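Local coordinates for UPF0749 protein MT1873 (Mycobacterium tuberculosis, PDB 3GMG) that is of unknown function, the crystallised part being the DUF881 domain of a probable membrane-associated protein of the UPF0749 family, at residues A[24-27]-A[32-35]; A[40-45]-A[127-132]; A[56-61]-A[67-72]; A[84-89]-A[93-98]; A[117-122]-A[134-139]. One frame throughout, in Å; residues are numbered along the deposited sequence.

Interaction 1. Residues A[24-27]-A[32-35]; sequences LSIL and GATG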
# COMPACT_ATOMS: atom_id res chain seq x y z
N LEU A 24 -0.81 8.15 -14.68
CA LEU A 24 -0.31 6.86 -14.17
C LEU A 24 1.08 7.01 -13.59
O LEU A 24 1.37 6.49 -12.51
CB LEU A 24 -0.30 5.82 -15.31
CG LEU A 24 0.12 4.38 -15.00
CD1 LEU A 24 -0.78 3.72 -13.95
CD2 LEU A 24 0.13 3.56 -16.29
N SER A 25 1.94 7.74 -14.30
CA SER A 25 3.33 7.89 -13.89
C SER A 25 3.44 8.65 -12.58
O SER A 25 4.27 8.33 -11.73
CB SER A 25 4.15 8.57 -14.98
OG SER A 25 4.23 7.72 -16.12
N ILE A 26 2.57 9.65 -12.39
CA ILE A 26 2.54 10.36 -11.11
C ILE A 26 2.03 9.45 -10.00
O ILE A 26 2.62 9.39 -8.92
CB ILE A 26 1.73 11.66 -11.17
CG1 ILE A 26 2.45 12.69 -12.04
CG2 ILE A 26 1.52 12.21 -9.74
CD1 ILE A 26 1.59 13.91 -12.35
N LEU A 27 0.92 8.75 -10.25
CA LEU A 27 0.33 7.84 -9.26
C LEU A 27 1.34 6.85 -8.68
O LEU A 27 1.41 6.64 -7.48
CB LEU A 27 -0.82 7.05 -9.90
CG LEU A 27 -1.43 5.91 -9.08
CD1 LEU A 27 -2.19 6.48 -7.91
CD2 LEU A 27 -2.31 5.03 -9.97
N GLY A 32 8.15 13.04 -11.33
CA GLY A 32 7.85 14.12 -10.42
C GLY A 32 6.48 14.72 -10.62
O GLY A 32 5.81 14.48 -11.64
N ALA A 33 6.05 15.49 -9.64
CA ALA A 33 4.77 16.18 -9.67
C ALA A 33 4.90 17.55 -9.05
O ALA A 33 5.78 17.80 -8.23
CB ALA A 33 3.73 15.38 -8.93
N THR A 34 4.01 18.43 -9.46
CA THR A 34 3.91 19.76 -8.89
C THR A 34 2.44 20.16 -8.74
O THR A 34 1.56 19.67 -9.48
CB THR A 34 4.68 20.77 -9.78
OG1 THR A 34 4.69 22.04 -9.15
CG2 THR A 34 4.06 20.89 -11.16
N GLY A 35 2.15 21.00 -7.77
CA GLY A 35 0.83 21.52 -7.54
C GLY A 35 0.76 22.20 -6.20
O GLY A 35 1.78 22.28 -5.48
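Ile26, near the end of helix 20-27, meets Gly32 and Ala33 at the start of the next strand, and the meeting is almost wholly apolar. Its branch methyl CG2 lies 3.9 Å from the CB of Ala33, the one methyl that this alanine has to offer, and both residues are buried. The torsion accounts for the pairing: at chi1 -69° CG2 stands opposite the backbone N of Ile26, and both CB atoms point across the gap. The other branch touches backbone, with Ile26 CG1 3.8 Å from the carbonyl oxygen of Gly32. A methylene carries no polar hydrogen, so this is van der Waals contact, not a hydrogen bond. With chi2 at 170° the chain stays extended, and CD1 remains beside the same two residues, a little farther off.

A helix, a short loop and a strand follow one another here. Residues 22-42 are predicted to form a transmembrane helix, but in this crystal the chain is helical only to Leu27, loops back and enters strand 33-35. The nearest CA atoms, those of Ile26 and Ala33, are 6.4 Å apart.

No hydrogen bond joins 24-27 to 32-35, and the polar groups are served elsewhere. Ser25 OG bonds to Leu21 O within its own helix, while Ala33 and Gly35 make backbone bonds to Val146 and Val144, and Thr34 OG1 bonds to Asp145 OD1. The second subunit closes in from outside: Thr34 pairs with one of its strands in an antiparallel ladder, and Gln159 of that subunit packs on Ile26.

Interaction 2. Residues A[40-45]-A[127-132]; sequences ITIDDP and DGVKRV
Ile42 and Val129 carry this contact, which packs helix 125-131 against the end of strand 37-43 in the antiparallel sheet. The strand order of the sheet and the helices between its strands are consistent with a ferredoxin-like topology. The two side chains cross obliquely. The branch methyl CG2 of Ile42 sits against the fork of the valine, 4.1 Å from Val129 CG2 and equally far from Val129 CG1, so one methyl touches two. The CB of Val129 points toward the strand, and chi1 of 169° sets CG1 opposite its backbone N. That methyl also comes within 4.4 Å of the carbonyl oxygen of Asp43, a loose approach to backbone. Ile42 reaches the helix with its branch methyl, while its side chain also packs on Val57 of helix 51-63, and Val129 in turn touches Val53 of that helix.

Past the strand end the contact turns polar. Asp44 swings its carboxylate toward the helix terminus, where OD1 lies 4.3 Å from Val132 CG2. The carboxylate is buried and well supplied with donors: Gly48 N bonds to OD1 and Val49 N to OD2, which ties it to the following loop and should limit its rotation. Several donors on a buried carboxylate would probably favour its charged form.

One water bridges the loop after the strand and the residue that follows the helix. It gives one proton to Asp44 OD1, at 2.6 Å, and the other to the carbonyl oxygen of Val132, at 2.9 Å.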
# COMPACT_ATOMS: atom_id res chain seq x y z
N ILE A 40 5.83 20.58 5.51
CA ILE A 40 5.78 20.32 6.93
C ILE A 40 7.21 20.16 7.41
O ILE A 40 7.94 19.33 6.89
CB ILE A 40 5.03 19.01 7.22
CG1 ILE A 40 3.62 19.07 6.62
CG2 ILE A 40 5.00 18.72 8.74
CD1 ILE A 40 3.00 17.74 6.38
N THR A 41 7.60 20.98 8.38
CA THR A 41 8.91 20.85 9.02
C THR A 41 8.73 20.24 10.40
O THR A 41 7.86 20.66 11.16
CB THR A 41 9.59 22.19 9.15
OG1 THR A 41 9.68 22.79 7.86
CG2 THR A 41 10.97 22.02 9.76
N ILE A 42 9.54 19.23 10.72
CA ILE A 42 9.54 18.62 12.05
C ILE A 42 10.94 18.78 12.65
O ILE A 42 11.91 18.21 12.13
CB ILE A 42 9.18 17.12 12.01
CG1 ILE A 42 7.74 16.95 11.51
CG2 ILE A 42 9.29 16.53 13.42
CD1 ILE A 42 7.28 15.52 11.36
N ASP A 43 11.02 19.59 13.69
CA ASP A 43 12.24 19.71 14.48
C ASP A 43 12.11 18.76 15.66
O ASP A 43 11.09 18.76 16.36
CB ASP A 43 12.45 21.14 14.95
CG ASP A 43 13.88 21.39 15.45
OD1 ASP A 43 14.84 21.21 14.66
OD2 ASP A 43 14.02 21.78 16.61
N ASP A 44 13.15 17.95 15.87
CA ASP A 44 13.13 16.89 16.87
C ASP A 44 14.45 16.93 17.66
O ASP A 44 15.32 16.08 17.45
CB ASP A 44 12.97 15.54 16.19
CG ASP A 44 12.81 14.39 17.16
OD1 ASP A 44 12.48 14.64 18.35
OD2 ASP A 44 13.00 13.24 16.74
N PRO A 45 14.56 17.90 18.56
CA PRO A 45 15.84 18.10 19.28
C PRO A 45 16.20 17.04 20.33
O PRO A 45 17.37 16.99 20.75
CB PRO A 45 15.63 19.46 19.94
CG PRO A 45 14.17 19.53 20.18
CD PRO A 45 13.58 18.93 18.94
N ASP A 127 0.60 16.01 17.72
CA ASP A 127 0.62 15.84 19.17
C ASP A 127 1.73 14.90 19.61
O ASP A 127 2.35 15.14 20.66
CB ASP A 127 -0.75 15.39 19.68
CG ASP A 127 -1.71 16.54 19.85
OD1 ASP A 127 -1.29 17.71 19.79
OD2 ASP A 127 -2.91 16.27 20.08
N GLY A 128 2.02 13.89 18.80
CA GLY A 128 3.16 12.99 19.06
C GLY A 128 4.50 13.69 19.00
O GLY A 128 5.42 13.39 19.77
N VAL A 129 4.63 14.61 18.05
CA VAL A 129 5.84 15.41 17.95
C VAL A 129 5.99 16.29 19.19
O VAL A 129 7.08 16.35 19.79
CB VAL A 129 5.82 16.28 16.68
CG1 VAL A 129 6.95 17.29 16.72
CG2 VAL A 129 5.89 15.40 15.41
N LYS A 130 4.91 16.96 19.57
CA LYS A 130 4.94 17.86 20.70
C LYS A 130 5.27 17.13 21.99
O LYS A 130 6.00 17.67 22.84
CB LYS A 130 3.59 18.57 20.85
CG LYS A 130 3.31 19.62 19.81
CD LYS A 130 1.91 20.18 20.00
CE LYS A 130 1.61 21.35 19.09
NZ LYS A 130 0.15 21.73 19.14
N ARG A 131 4.78 15.91 22.15
CA ARG A 131 4.92 15.24 23.45
C ARG A 131 6.36 14.81 23.71
O ARG A 131 6.74 14.58 24.86
CB ARG A 131 3.94 14.07 23.60
CG ARG A 131 4.38 12.73 23.11
CD ARG A 131 3.42 11.64 23.64
NE ARG A 131 2.02 12.07 23.53
CZ ARG A 131 1.20 11.82 22.49
NH1 ARG A 131 1.60 11.09 21.45
NH2 ARG A 131 -0.04 12.29 22.51
N VAL A 132 7.16 14.70 22.65
CA VAL A 132 8.57 14.34 22.79
C VAL A 132 9.48 15.57 22.69
O VAL A 132 10.69 15.43 22.53
CB VAL A 132 8.99 13.19 21.81
CG1 VAL A 132 8.19 11.93 22.08
CG2 VAL A 132 8.84 13.60 20.34
O HOH W 1 12.45 16.21 20.42

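Interaction 3. Residues A[56-61]-A[67-72]; sequences DVINEL and EAIQIN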
# COMPACT_ATOMS: atom_id res chain seq x y z
N ASP A 56 2.17 8.01 10.95
CA ASP A 56 0.96 8.82 11.19
C ASP A 56 0.91 10.09 10.32
O ASP A 56 -0.15 10.47 9.80
CB ASP A 56 0.83 9.24 12.66
CG ASP A 56 0.48 8.08 13.60
OD1 ASP A 56 0.09 6.99 13.14
OD2 ASP A 56 0.63 8.28 14.83
N VAL A 57 2.05 10.77 10.14
CA VAL A 57 2.10 11.95 9.28
C VAL A 57 1.65 11.56 7.87
O VAL A 57 0.82 12.23 7.25
CB VAL A 57 3.53 12.57 9.21
CG1 VAL A 57 3.63 13.60 8.07
CG2 VAL A 57 3.94 13.21 10.53
N ILE A 58 2.21 10.48 7.36
CA ILE A 58 1.93 10.04 5.99
C ILE A 58 0.44 9.69 5.86
O ILE A 58 -0.22 10.09 4.90
CB ILE A 58 2.80 8.82 5.62
CG1 ILE A 58 4.28 9.21 5.55
CG2 ILE A 58 2.38 8.23 4.27
CD1 ILE A 58 5.19 8.00 5.52
N ASN A 59 -0.08 8.95 6.83
CA ASN A 59 -1.47 8.51 6.74
C ASN A 59 -2.45 9.66 6.92
O ASN A 59 -3.52 9.67 6.30
CB ASN A 59 -1.74 7.40 7.76
CG ASN A 59 -1.18 6.06 7.31
OD1 ASN A 59 -1.08 5.80 6.11
ND2 ASN A 59 -0.82 5.21 8.27
N GLU A 60 -2.12 10.64 7.75
CA GLU A 60 -2.94 11.84 7.88
C GLU A 60 -2.99 12.61 6.56
O GLU A 60 -4.04 13.07 6.12
CB GLU A 60 -2.46 12.74 9.02
CG GLU A 60 -2.76 12.14 10.38
CD GLU A 60 -2.04 12.80 11.52
OE1 GLU A 60 -1.69 13.99 11.41
OE2 GLU A 60 -1.80 12.10 12.54
N LEU A 61 -1.84 12.76 5.90
CA LEU A 61 -1.79 13.46 4.63
C LEU A 61 -2.57 12.71 3.55
O LEU A 61 -3.28 13.33 2.76
CB LEU A 61 -0.33 13.70 4.18
CG LEU A 61 0.46 14.68 5.06
CD1 LEU A 61 1.95 14.57 4.70
CD2 LEU A 61 -0.08 16.10 4.91
N GLU A 67 -1.84 13.75 -3.05
CA GLU A 67 -1.63 13.04 -4.31
C GLU A 67 -0.17 12.70 -4.61
O GLU A 67 0.14 11.92 -5.53
CB GLU A 67 -2.25 13.84 -5.47
CG GLU A 67 -3.75 14.00 -5.26
CD GLU A 67 -4.46 14.82 -6.32
OE1 GLU A 67 -3.76 15.47 -7.12
OE2 GLU A 67 -5.72 14.79 -6.36
N ALA A 68 0.76 13.31 -3.85
CA ALA A 68 2.16 13.00 -3.93
C ALA A 68 2.74 13.43 -2.60
O ALA A 68 2.34 14.45 -2.05
CB ALA A 68 2.84 13.74 -5.10
N ILE A 69 3.67 12.64 -2.07
CA ILE A 69 4.33 12.92 -0.80
C ILE A 69 5.81 12.60 -0.92
O ILE A 69 6.18 11.56 -1.48
CB ILE A 69 3.72 12.12 0.38
CG1 ILE A 69 2.22 12.41 0.51
CG2 ILE A 69 4.41 12.45 1.72
CD1 ILE A 69 1.52 11.50 1.54
N GLN A 70 6.65 13.49 -0.41
CA GLN A 70 8.09 13.28 -0.35
C GLN A 70 8.58 13.58 1.05
O GLN A 70 8.18 14.57 1.65
CB GLN A 70 8.76 14.21 -1.35
CG GLN A 70 10.26 14.10 -1.44
CD GLN A 70 10.81 14.89 -2.60
OE1 GLN A 70 10.31 14.83 -3.73
NE2 GLN A 70 11.90 15.61 -2.34
N ILE A 71 9.45 12.73 1.59
CA ILE A 71 10.06 12.97 2.90
C ILE A 71 11.53 13.28 2.70
O ILE A 71 12.23 12.49 2.09
CB ILE A 71 9.89 11.75 3.82
CG1 ILE A 71 8.40 11.46 4.01
CG2 ILE A 71 10.56 12.00 5.18
CD1 ILE A 71 8.10 10.16 4.71
N ASN A 72 11.98 14.43 3.20
CA ASN A 72 13.37 14.88 3.09
C ASN A 72 14.01 14.97 4.47
O ASN A 72 13.35 15.25 5.47
CB ASN A 72 13.44 16.29 2.51
CG ASN A 72 13.02 16.38 1.03
OD1 ASN A 72 13.05 15.41 0.31
ND2 ASN A 72 12.70 17.59 0.58
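Ile58 and Leu61 meet Ile69 and Ile71 on one side of strand 68-72, while the flat groups, the amides of Gln70 and Asn72, lie on the other side. They join edge to edge: Gln70 NE2 donates to Asn72 OD1 at 2.9 Å, an almost straight bond (172°) lying in the amide plane of Gln70 and landing on a lone pair in the carbonyl plane of Asn72. The bond helps fix their rotation, as do Ser77 OG on Asn72 OD1 and Ala148 N on Gln70 OE1.

The side chains meeting on the helix side are all aliphatic. Ile58 and Ile71 cross at about a right angle and touch through their ends, CD1 to CD1 at 3.7 Å. Ile69 reaches between two helix residues: its CD1 lies 3.9 Å from Leu61 CB and 4.0 Å from the carbonyl oxygen of Ile58. At chi1 near -60° CG1 of both strand isoleucines carries CD1 out to the helix.

The 56-61 part of helix 51-63 runs nearly antiparallel to the strand (161°), 10.1 Å between axes; the helix links strands 37-43 and 68-72 in a beta-alpha-beta crossover. Leu61 also packs on Ile106 of strand 104-109 and on Leu115 of helix 112-119.

Interaction 4. Residues A[84-89]-A[93-98]; sequences TWVVGV and LTVDTK
Thr84 OG1 donates to Asp96 OD2 over just 2.6 Å, on the syn lone pair, and so ties the two ends of a beta hairpin together. The other carboxylate oxygen, Asp96 OD1, takes the backbone N of Trp85 at 2.9 Å, so one aspartate grips two consecutive residues. Its own backbone returns the bond, Asp96 N to Trp85 O at 3.2 Å (153° at the hydrogen). Thr84 OG1 also accepts a hydrogen bond from Gly81 N, and Arg150 NH2 makes a long, weak ion pair with Asp96 OD2.

Strands 86-87 and 92-95 are antiparallel. Val87 and Thr94 form the hydrogen-bonded pair, with Val87 N to Thr94 O at 2.9 Å and Thr94 N to Val87 O at 2.8 Å. Val86 and Val95 form a non-hydrogen-bonded pair, their side chains alongside each other and pointing the same way, toward Pro51 and Val78. A type I' turn from Val95 to Lys98 then leads into the next strand.

Trp85 is the broad surface group. Its chi1 of 47° puts CG between backbone N and carbonyl carbon, folding the indole over the partner strand. Asp96 N lies 3.7 Å above one ring face, toward the rim, and the carboxylate plane stands 71° to the ring. The six-membered end reaches Thr94, whose methyl lies alongside it: Thr94 CG2 is 3.7 Å from Trp85 CZ3.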
# COMPACT_ATOMS: atom_id res chain seq x y z
N THR A 84 5.37 2.12 1.11
CA THR A 84 6.41 2.76 1.90
C THR A 84 6.33 2.31 3.35
O THR A 84 5.25 2.23 3.92
CB THR A 84 6.31 4.29 1.82
OG1 THR A 84 6.80 4.72 0.54
CG2 THR A 84 7.13 4.95 2.93
N TRP A 85 7.49 2.00 3.91
CA TRP A 85 7.60 1.58 5.31
C TRP A 85 8.58 2.47 6.03
O TRP A 85 9.48 3.04 5.41
CB TRP A 85 8.05 0.10 5.43
CG TRP A 85 9.24 -0.30 4.56
CD1 TRP A 85 9.19 -0.93 3.35
CD2 TRP A 85 10.64 -0.11 4.85
NE1 TRP A 85 10.45 -1.14 2.86
CE2 TRP A 85 11.36 -0.64 3.75
CE3 TRP A 85 11.34 0.46 5.92
CZ2 TRP A 85 12.76 -0.62 3.70
CZ3 TRP A 85 12.74 0.49 5.86
CH2 TRP A 85 13.43 -0.06 4.76
N VAL A 86 8.39 2.60 7.34
CA VAL A 86 9.30 3.36 8.19
C VAL A 86 9.69 2.49 9.38
O VAL A 86 8.83 1.98 10.10
CB VAL A 86 8.65 4.66 8.71
CG1 VAL A 86 9.68 5.50 9.46
CG2 VAL A 86 8.02 5.45 7.56
N VAL A 87 11.00 2.34 9.58
CA VAL A 87 11.52 1.63 10.76
C VAL A 87 12.61 2.47 11.39
O VAL A 87 12.92 3.56 10.92
CB VAL A 87 12.06 0.22 10.40
CG1 VAL A 87 10.97 -0.64 9.77
CG2 VAL A 87 13.27 0.31 9.49
N GLY A 88 13.17 1.98 12.49
CA GLY A 88 14.27 2.65 13.14
C GLY A 88 13.91 3.20 14.50
O GLY A 88 13.04 2.68 15.19
N VAL A 89 14.60 4.27 14.87
CA VAL A 89 14.49 4.84 16.21
C VAL A 89 14.52 6.35 16.10
O VAL A 89 14.92 6.89 15.06
CB VAL A 89 15.65 4.35 17.11
CG1 VAL A 89 15.53 2.85 17.38
CG2 VAL A 89 17.02 4.69 16.48
N LEU A 93 15.57 7.36 11.33
CA LEU A 93 14.43 6.68 10.73
C LEU A 93 14.78 6.19 9.33
O LEU A 93 15.23 6.98 8.49
CB LEU A 93 13.25 7.66 10.62
CG LEU A 93 12.72 8.28 11.91
CD1 LEU A 93 11.53 9.17 11.60
CD2 LEU A 93 12.30 7.23 12.92
N THR A 94 14.59 4.90 9.07
CA THR A 94 14.83 4.34 7.74
C THR A 94 13.50 4.29 7.01
O THR A 94 12.57 3.60 7.43
CB THR A 94 15.48 2.93 7.81
OG1 THR A 94 16.69 3.00 8.57
CG2 THR A 94 15.81 2.41 6.42
N VAL A 95 13.41 5.06 5.93
CA VAL A 95 12.21 5.11 5.09
C VAL A 95 12.57 4.52 3.73
O VAL A 95 13.40 5.08 3.01
CB VAL A 95 11.69 6.56 4.92
CG1 VAL A 95 10.36 6.55 4.19
CG2 VAL A 95 11.55 7.26 6.28
N ASP A 96 11.99 3.37 3.39
CA ASP A 96 12.30 2.69 2.12
C ASP A 96 13.82 2.60 1.85
O ASP A 96 14.30 2.97 0.78
CB ASP A 96 11.55 3.37 0.97
CG ASP A 96 10.05 3.24 1.10
OD1 ASP A 96 9.58 2.44 1.94
OD2 ASP A 96 9.32 3.95 0.37
N THR A 97 14.54 2.11 2.85
CA THR A 97 16.00 1.90 2.82
C THR A 97 16.85 3.15 3.03
O THR A 97 18.06 3.03 3.20
CB THR A 97 16.53 1.18 1.53
OG1 THR A 97 16.69 2.13 0.46
CG2 THR A 97 15.61 0.03 1.10
N LYS A 98 16.24 4.34 3.02
CA LYS A 98 17.00 5.56 3.24
C LYS A 98 16.95 5.98 4.70
O LYS A 98 15.87 6.17 5.26
CB LYS A 98 16.49 6.68 2.34
CG LYS A 98 16.64 6.35 0.88
CD LYS A 98 16.70 7.59 0.04
CE LYS A 98 16.83 7.24 -1.42
NZ LYS A 98 16.50 8.41 -2.26

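Interaction 5. Residues A[117-122]-A[134-139]; sequences AAMNIP and GRMVVQ
Met119, the last residue of helix 112-119, lies over strand 135-141, an outer strand of the antiparallel sheet, and so helps to pack the second helical connection of a probably ferredoxin-like fold on its sheet. Its CB points at the strand and meets Val138 CG2 at 4.0 Å, with Met136 SD only slightly farther, at 4.1 Å. CG continues between the same two neighbours, 4.1 Å from Val138 CG2. The chain then bends at chi2 (-60°), and SD is brought up to the other methionine: the two sulfurs, Met119 SD and Met136 SD, are 3.8 Å apart, an ordinary van der Waals contact. A second bend, at chi3 (99°), turns the terminal CE away from the strand and in toward helix 51-63, where the side chain packs on Glu60 and Leu61.

Met136 comes from the strand with a straighter chain. It is extended at its first two torsions and bends at chi3 (-77°). The two methionine side chains cross at about a right angle, with the sulfurs near the crossing. Val138, two residues on along the same face of the strand, uses CG2, the methyl opposite its carbonyl carbon, and slants across Met119.

The helix ends here: Asn120 leaves helical backbone angles, although its N still bonds to Ala117 O at 3.0 Å. Gln126 NE2 holds this end from the following helix, bonding to Met119 O and Asn120 OD1. No hydrogen bond crosses to the strand. The methyl CE of Met136 lies 4.1 Å from Met119 SD.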
# COMPACT_ATOMS: atom_id res chain seq x y z
N ALA A 117 -5.37 21.24 7.87
CA ALA A 117 -6.37 20.82 8.86
C ALA A 117 -6.05 19.45 9.43
O ALA A 117 -6.14 19.25 10.65
CB ALA A 117 -7.78 20.83 8.26
N ALA A 118 -5.65 18.52 8.57
CA ALA A 118 -5.30 17.18 9.01
C ALA A 118 -4.18 17.24 10.03
O ALA A 118 -4.21 16.54 11.04
CB ALA A 118 -4.92 16.27 7.84
N MET A 119 -3.18 18.07 9.74
CA MET A 119 -2.06 18.19 10.68
C MET A 119 -2.47 18.70 12.05
O MET A 119 -1.84 18.37 13.03
CB MET A 119 -0.93 19.06 10.11
CG MET A 119 -0.15 18.44 8.96
SD MET A 119 0.73 16.87 9.28
CE MET A 119 -0.52 15.87 8.56
N ASN A 120 -3.54 19.49 12.11
CA ASN A 120 -4.00 20.08 13.36
C ASN A 120 -5.05 19.28 14.13
O ASN A 120 -5.53 19.73 15.16
CB ASN A 120 -4.51 21.50 13.08
CG ASN A 120 -3.37 22.44 12.70
OD1 ASN A 120 -2.28 22.36 13.26
ND2 ASN A 120 -3.62 23.31 11.72
N ILE A 121 -5.36 18.07 13.69
CA ILE A 121 -6.35 17.25 14.39
C ILE A 121 -5.70 16.72 15.66
O ILE A 121 -4.60 16.15 15.61
CB ILE A 121 -6.83 16.10 13.52
CG1 ILE A 121 -7.59 16.63 12.30
CG2 ILE A 121 -7.76 15.15 14.30
CD1 ILE A 121 -7.91 15.55 11.30
N PRO A 122 -6.35 16.90 16.82
CA PRO A 122 -5.75 16.40 18.06
C PRO A 122 -5.61 14.89 18.07
O PRO A 122 -6.43 14.17 17.47
CB PRO A 122 -6.71 16.87 19.16
CG PRO A 122 -7.61 17.85 18.55
CD PRO A 122 -7.64 17.56 17.07
N GLY A 134 9.36 18.05 20.42
CA GLY A 134 9.56 18.60 19.08
C GLY A 134 8.56 19.66 18.69
O GLY A 134 7.67 20.03 19.47
N ARG A 135 8.72 20.18 17.48
CA ARG A 135 7.89 21.25 16.93
C ARG A 135 7.56 20.89 15.49
O ARG A 135 8.44 20.41 14.80
CB ARG A 135 8.67 22.57 16.88
CG ARG A 135 8.28 23.60 17.92
CD ARG A 135 8.52 25.00 17.36
NE ARG A 135 9.81 25.12 16.66
CZ ARG A 135 9.99 25.91 15.60
NH1 ARG A 135 8.97 26.62 15.13
NH2 ARG A 135 11.18 25.99 15.00
N MET A 136 6.35 21.21 15.05
CA MET A 136 5.97 21.11 13.66
C MET A 136 5.59 22.48 13.15
O MET A 136 4.88 23.23 13.83
CB MET A 136 4.77 20.16 13.50
CG MET A 136 4.31 19.91 12.04
SD MET A 136 2.78 18.82 11.89
CE MET A 136 3.53 17.22 12.20
N VAL A 137 6.07 22.82 11.95
CA VAL A 137 5.64 24.02 11.22
C VAL A 137 4.96 23.53 9.93
O VAL A 137 5.49 22.69 9.21
CB VAL A 137 6.82 24.95 10.86
CG1 VAL A 137 6.32 26.17 10.06
CG2 VAL A 137 7.56 25.38 12.13
N VAL A 138 3.77 24.07 9.64
CA VAL A 138 2.99 23.69 8.47
C VAL A 138 2.84 24.91 7.57
O VAL A 138 2.22 25.89 7.95
CB VAL A 138 1.59 23.20 8.90
CG1 VAL A 138 0.78 22.80 7.68
CG2 VAL A 138 1.70 22.02 9.85
N GLN A 139 3.44 24.86 6.39
CA GLN A 139 3.39 25.95 5.43
C GLN A 139 2.50 25.56 4.24
O GLN A 139 2.84 24.69 3.46
CB GLN A 139 4.80 26.30 4.94
CG GLN A 139 4.86 27.36 3.85
CD GLN A 139 4.50 28.73 4.39
OE1 GLN A 139 5.24 29.30 5.20
NE2 GLN A 139 3.31 29.23 4.03

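In the fold
Interaction 3 lies about 3 Å from the centre of the chain, and the rest are arranged round it. Interactions 2 and 5, with centres 9 Å apart, are joined by neighbouring strands: Thr41 N probably bonds to Val137 O at 2.8 Å. Both also reach helix 51-63, since Ile40 CD1 lies 3.7 Å from Leu61 CD1, and Met119 CE is equally far from Leu61 CD2. Interaction 4 extends the apolar layer, with Val95 CG1 4.3 Å from Ile71 CD1. Interaction 1, at the dimer interface, touches interaction 3 through Ala33 CB and Ala68 CB, 4.3 Å apart, and lies about 28 Å from interaction 2, centre to centre.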